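Local coordinates for uncharacterized protein (Bacteroides uniformis ATCC 8492, PDB 4Q68) that probably cleaves the amide bond between N-acetylmuramic acid and L-alanine in peptidoglycan, as a member of an NlpC/P60 amidase family, at residues I171-I177 against H190-Y196; G102-T108 against I233-K239. The contacts are given in a common frame with arbitrary orientation. Residues are numbered along the deposited sequence.

Contact 1 (I171-I177 against H190-Y196)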
# COMPACT_ATOMS: atom_id res chain seq x y z
N ILE A 171 3.42 -16.77 1.64
CA ILE A 171 2.44 -15.71 1.43
C ILE A 171 1.15 -16.23 2.05
O ILE A 171 0.69 -17.32 1.67
CB ILE A 171 2.22 -15.37 -0.05
CG1 ILE A 171 3.54 -14.93 -0.68
CG2 ILE A 171 1.13 -14.31 -0.18
CD1 ILE A 171 3.50 -14.79 -2.18
N LYS A 172 0.58 -15.48 2.99
CA LYS A 172 -0.56 -15.93 3.78
C LYS A 172 -1.78 -15.03 3.59
O LYS A 172 -1.67 -13.83 3.30
CB LYS A 172 -0.15 -15.95 5.25
CG LYS A 172 1.03 -16.88 5.49
CD LYS A 172 1.45 -17.03 6.93
CE LYS A 172 2.69 -17.91 7.03
NZ LYS A 172 2.56 -19.12 6.18
N ASP A 173 -2.96 -15.62 3.80
CA ASP A 173 -4.19 -14.85 3.86
C ASP A 173 -3.98 -13.62 4.73
O ASP A 173 -3.43 -13.69 5.84
CB ASP A 173 -5.31 -15.68 4.49
CG ASP A 173 -6.02 -16.59 3.52
OD1 ASP A 173 -6.02 -16.30 2.31
OD2 ASP A 173 -6.60 -17.61 3.98
N GLY A 174 -4.42 -12.47 4.22
CA GLY A 174 -4.34 -11.22 4.97
C GLY A 174 -3.06 -10.43 4.78
O GLY A 174 -2.99 -9.29 5.22
N ASP A 175 -2.06 -11.02 4.13
CA ASP A 175 -0.86 -10.28 3.85
C ASP A 175 -1.18 -9.10 2.94
O ASP A 175 -2.08 -9.13 2.09
CB ASP A 175 0.21 -11.14 3.18
CG ASP A 175 0.92 -12.11 4.13
OD1 ASP A 175 0.73 -11.98 5.37
OD2 ASP A 175 1.69 -12.96 3.63
N ILE A 176 -0.40 -8.05 3.12
CA ILE A 176 -0.49 -6.86 2.28
C ILE A 176 0.45 -7.03 1.09
O ILE A 176 1.64 -7.33 1.26
CB ILE A 176 -0.14 -5.61 3.11
CG1 ILE A 176 -1.17 -5.41 4.22
CG2 ILE A 176 -0.03 -4.39 2.22
CD1 ILE A 176 -0.72 -4.48 5.31
N ILE A 177 -0.09 -6.83 -0.10
CA ILE A 177 0.63 -6.99 -1.34
C ILE A 177 0.84 -5.61 -1.95
O ILE A 177 -0.12 -4.88 -2.16
CB ILE A 177 -0.17 -7.87 -2.32
CG1 ILE A 177 -0.52 -9.24 -1.70
CG2 ILE A 177 0.57 -8.00 -3.64
CD1 ILE A 177 0.67 -10.06 -1.24
N HIS A 190 0.30 -0.38 -7.15
CA HIS A 190 -1.02 -0.89 -6.74
C HIS A 190 -0.81 -1.70 -5.47
O HIS A 190 0.31 -2.14 -5.19
CB HIS A 190 -1.61 -1.76 -7.86
CG HIS A 190 -3.07 -2.00 -7.75
ND1 HIS A 190 -4.00 -1.04 -8.08
CD2 HIS A 190 -3.77 -3.10 -7.37
CE1 HIS A 190 -5.21 -1.54 -7.90
NE2 HIS A 190 -5.09 -2.78 -7.48
N MSE A 191 -1.88 -1.88 -4.70
CA MSE A 191 -1.85 -2.67 -3.47
C MSE A 191 -3.13 -3.45 -3.30
O MSE A 191 -4.16 -3.11 -3.89
CB MSE A 191 -1.72 -1.77 -2.24
CG MSE A 191 -0.60 -0.78 -2.28
SE MSE A 191 -0.39 0.13 -0.59
CE MSE A 191 0.48 -1.25 0.42
N GLY A 192 -3.07 -4.49 -2.49
CA GLY A 192 -4.25 -5.22 -2.10
C GLY A 192 -3.92 -6.18 -0.97
O GLY A 192 -2.85 -6.13 -0.38
N ILE A 193 -4.89 -7.05 -0.67
CA ILE A 193 -4.81 -8.00 0.43
C ILE A 193 -4.87 -9.42 -0.14
O ILE A 193 -5.75 -9.74 -0.95
CB ILE A 193 -5.99 -7.77 1.42
CG1 ILE A 193 -6.00 -6.33 1.93
CG2 ILE A 193 -5.94 -8.76 2.56
CD1 ILE A 193 -4.79 -5.95 2.73
N ALA A 194 -3.94 -10.28 0.27
CA ALA A 194 -3.90 -11.66 -0.20
C ALA A 194 -5.09 -12.48 0.29
O ALA A 194 -5.43 -12.44 1.46
CB ALA A 194 -2.62 -12.31 0.27
N PHE A 195 -5.66 -13.26 -0.61
CA PHE A 195 -6.80 -14.12 -0.31
C PHE A 195 -6.68 -15.41 -1.12
O PHE A 195 -6.76 -15.39 -2.34
CB PHE A 195 -8.08 -13.38 -0.69
CG PHE A 195 -9.36 -14.20 -0.63
CD1 PHE A 195 -9.56 -15.18 0.34
CD2 PHE A 195 -10.39 -13.95 -1.51
CE1 PHE A 195 -10.74 -15.91 0.39
CE2 PHE A 195 -11.58 -14.68 -1.45
CZ PHE A 195 -11.74 -15.65 -0.51
N TYR A 196 -6.51 -16.52 -0.41
CA TYR A 196 -6.53 -17.84 -1.03
C TYR A 196 -7.97 -18.33 -1.11
O TYR A 196 -8.65 -18.49 -0.10
CB TYR A 196 -5.70 -18.84 -0.26
CG TYR A 196 -4.21 -18.65 -0.42
CD1 TYR A 196 -3.52 -19.26 -1.45
CD2 TYR A 196 -3.49 -17.85 0.46
CE1 TYR A 196 -2.16 -19.10 -1.59
CE2 TYR A 196 -2.12 -17.68 0.32
CZ TYR A 196 -1.45 -18.31 -0.70
OH TYR A 196 -0.10 -18.17 -0.87
O HOH W 1 -8.74 -18.38 2.51
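This is an antiparallel beta-hairpin contact in the buried central sheet, where the turn leading into strand 176-181 lies along strand 188-197. Ile177 and Gly192 form a hydrogen-bonded pair (Ile177 N to Gly192 O 2.9 Å, Gly192 N to Ile177 O 3.0 Å), and Ile176 faces Ile193 as the non-hydrogen-bonded pair. The bonding continues past the regular strand: Ala194 N donates to Asp175 O and Gly174 N to Ala194 O. Just before strand 176-181 a type II turn runs from Lys172 to Asp175; Gly174, at phi 89°, takes the place where a CB would jam against the preceding carbonyl. Ile176 and Ile193 share one face, covered by Met7 of helix 2-12, while Ile177 packs on Ala194, whose small CB fits against Lys172 O (3.5 Å). At the far end Asp173 OD1 accepts from Tyr196 N at 2.8 Å, and Tyr196 OH donates to Ile171 O at 2.8 Å. Backbone bonds thus carry the pairing as far as Gly174, and beyond it the Asp173 carboxylate and Tyr196 hydroxyl tie the loop to strand 188-197.

Contact 2 (G102-T108 against I233-K239)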
# COMPACT_ATOMS: atom_id res chain seq x y z
N GLY A 102 7.01 -0.88 14.24
CA GLY A 102 6.66 -2.15 14.84
C GLY A 102 5.36 -2.80 14.43
O GLY A 102 4.99 -3.80 15.03
N PHE A 103 4.67 -2.26 13.43
CA PHE A 103 3.38 -2.82 13.04
C PHE A 103 3.36 -3.51 11.68
O PHE A 103 2.31 -4.01 11.28
CB PHE A 103 2.24 -1.80 13.19
CG PHE A 103 2.38 -0.55 12.34
CD1 PHE A 103 1.96 -0.54 11.02
CD2 PHE A 103 2.91 0.61 12.86
CE1 PHE A 103 2.08 0.59 10.24
CE2 PHE A 103 3.02 1.75 12.09
CZ PHE A 103 2.60 1.73 10.78
N LEU A 104 4.50 -3.55 10.98
CA LEU A 104 4.65 -4.34 9.78
C LEU A 104 5.93 -5.15 9.83
O LEU A 104 6.95 -4.70 10.35
CB LEU A 104 4.74 -3.48 8.52
CG LEU A 104 3.51 -2.71 8.06
CD1 LEU A 104 3.86 -1.89 6.82
CD2 LEU A 104 2.35 -3.63 7.76
N GLN A 105 5.85 -6.33 9.22
CA GLN A 105 7.02 -7.15 8.89
C GLN A 105 7.16 -7.20 7.38
O GLN A 105 6.18 -7.32 6.66
CB GLN A 105 6.85 -8.57 9.41
CG GLN A 105 6.95 -8.68 10.89
CD GLN A 105 6.47 -10.01 11.44
OE1 GLN A 105 5.69 -10.72 10.80
NE2 GLN A 105 6.91 -10.34 12.64
N ASP A 106 8.41 -7.11 6.92
CA ASP A 106 8.74 -7.19 5.51
C ASP A 106 9.01 -8.66 5.18
O ASP A 106 10.09 -9.19 5.41
CB ASP A 106 9.93 -6.27 5.21
CG ASP A 106 10.24 -6.17 3.74
OD1 ASP A 106 9.81 -7.07 2.99
OD2 ASP A 106 10.89 -5.17 3.34
N VAL A 107 7.98 -9.33 4.68
CA VAL A 107 8.04 -10.77 4.44
C VAL A 107 8.94 -11.09 3.26
O VAL A 107 9.78 -11.99 3.34
CB VAL A 107 6.64 -11.36 4.25
CG1 VAL A 107 6.70 -12.85 4.01
CG2 VAL A 107 5.75 -11.06 5.44
N THR A 108 8.78 -10.38 2.14
CA THR A 108 9.71 -10.58 1.02
C THR A 108 11.16 -10.31 1.45
O THR A 108 12.07 -10.95 0.93
CB THR A 108 9.31 -9.74 -0.23
OG1 THR A 108 8.50 -8.63 0.15
CG2 THR A 108 8.54 -10.58 -1.21
N ILE A 233 6.07 -8.29 -6.69
CA ILE A 233 5.41 -7.87 -5.46
C ILE A 233 6.38 -7.78 -4.30
O ILE A 233 7.35 -8.52 -4.22
CB ILE A 233 4.22 -8.81 -5.07
CG1 ILE A 233 4.68 -10.25 -4.84
CG2 ILE A 233 3.12 -8.73 -6.12
CD1 ILE A 233 3.58 -11.18 -4.35
N ARG A 234 6.05 -6.88 -3.38
CA ARG A 234 6.52 -6.92 -2.01
C ARG A 234 5.36 -7.43 -1.16
O ARG A 234 4.20 -7.13 -1.44
CB ARG A 234 6.99 -5.54 -1.53
CG ARG A 234 8.18 -5.01 -2.32
CD ARG A 234 8.69 -3.67 -1.85
NE ARG A 234 9.30 -3.78 -0.53
CZ ARG A 234 9.88 -2.78 0.13
NH1 ARG A 234 9.89 -1.56 -0.36
NH2 ARG A 234 10.45 -3.00 1.30
N VAL A 235 5.68 -8.23 -0.15
CA VAL A 235 4.71 -8.85 0.73
C VAL A 235 5.00 -8.38 2.15
O VAL A 235 6.12 -8.57 2.65
CB VAL A 235 4.79 -10.39 0.66
CG1 VAL A 235 3.79 -11.02 1.61
CG2 VAL A 235 4.57 -10.87 -0.77
N LEU A 236 4.01 -7.73 2.75
CA LEU A 236 4.12 -7.18 4.10
C LEU A 236 3.08 -7.86 4.98
O LEU A 236 2.05 -8.34 4.49
CB LEU A 236 3.88 -5.67 4.13
CG LEU A 236 4.74 -4.78 3.24
CD1 LEU A 236 6.22 -5.13 3.33
CD2 LEU A 236 4.28 -4.78 1.78
N ARG A 237 3.32 -7.89 6.28
CA ARG A 237 2.42 -8.57 7.20
C ARG A 237 2.24 -7.73 8.45
O ARG A 237 3.21 -7.28 9.06
CB ARG A 237 2.98 -9.94 7.55
CG ARG A 237 2.07 -10.82 8.41
CD ARG A 237 2.60 -12.24 8.52
NE ARG A 237 2.62 -12.86 7.20
CZ ARG A 237 3.49 -13.77 6.78
NH1 ARG A 237 4.43 -14.27 7.57
NH2 ARG A 237 3.40 -14.20 5.52
N MSE A 238 1.00 -7.54 8.86
CA MSE A 238 0.68 -6.88 10.12
C MSE A 238 1.39 -7.55 11.28
O MSE A 238 1.44 -8.79 11.36
CB MSE A 238 -0.83 -6.96 10.38
CG MSE A 238 -1.27 -6.31 11.67
SE MSE A 238 -3.15 -6.48 12.05
CE MSE A 238 -3.15 -8.41 12.37
N LYS A 239 1.91 -6.73 12.19
CA LYS A 239 2.44 -7.19 13.46
C LYS A 239 1.65 -6.46 14.54
O LYS A 239 1.68 -5.24 14.61
CB LYS A 239 3.95 -6.94 13.54
CG LYS A 239 4.60 -7.48 14.80
CD LYS A 239 6.11 -7.30 14.78
CE LYS A 239 6.75 -7.83 16.07
NZ LYS A 239 8.18 -7.44 16.20
O HOH W 2 3.16 -10.69 12.37
O HOH W 3 4.88 -13.95 10.45
O HOH W 4 9.87 -6.39 0.46
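A single carbonyl, Val235 O, receives two backbone amides, Val107 N at 2.9 Å and Thr108 N at 3.3 Å, just where a short strand turns into a helix. Strand 104-106 is an antiparallel neighbour of strand 230-238 in the central sheet of this papain-like (clan CA) fold, and their short axes approach to 4.5 Å at 149°. Gln105 and Arg237 make the hydrogen-bonded pair, flanked by the non-hydrogen-bonded pairs Leu104-Met238 and Asp106-Leu236; Lys239 N to Phe103 O, 2.9 Å, extends the pairing. Before the strand, Gly102 is the C-prime residue of a Schellman motif ending helix 91-100, its positive phi readily adopted without a side chain. On one face Leu104 CD2 meets Leu236 CB at 4.4 Å, an apolar patch completed by Trp94 and Ile95 of that helix; the same face carries Asp106 at its helix end. The other face holds Gln105 and Arg237, and there Val107 CG2 covers one face of the Arg237 guanidinium, whose charge is paired with Asp175. Asp106 suits the N-cap of the next helix because its short side chain can fold forward onto a free amide of the first turn, here Gly109 N through OD1, while OD2 forms a salt bridge with Arg234 NH2 at 3.0 Å. Thr108, in the first turn, offers its hydroxyl to the strand, OG1 accepting from Val235 N at 2.9 Å. One water gathers these polar groups, lying 2.6 Å from Asp106 OD1, 2.6 Å from Thr108 OG1 and 2.8 Å from Arg234 NE.

Overall arrangement
Both contacts build the same antiparallel sheet, meeting where strand 176-181 runs beside strand 230-238. Contact 1 is local, closing a hairpin across 12 residues, and is largely buried; contact 2 joins parts of the chain 125 residues apart and reaches the surface at Gln105 and Lys239. Their chemistry follows: contact 1 relies mainly on backbone bonds and aliphatic packing, with its side-chain bonds at the turn, whereas contact 2 adds a salt bridge and a helix cap; ordered water bridges polar groups in both. The junction itself is polar as well as apolar: Asp175 OD1 pairs with Arg237 NE at 2.8 Å, and Ile176 N probably bonds Leu236 O at 2.8 Å.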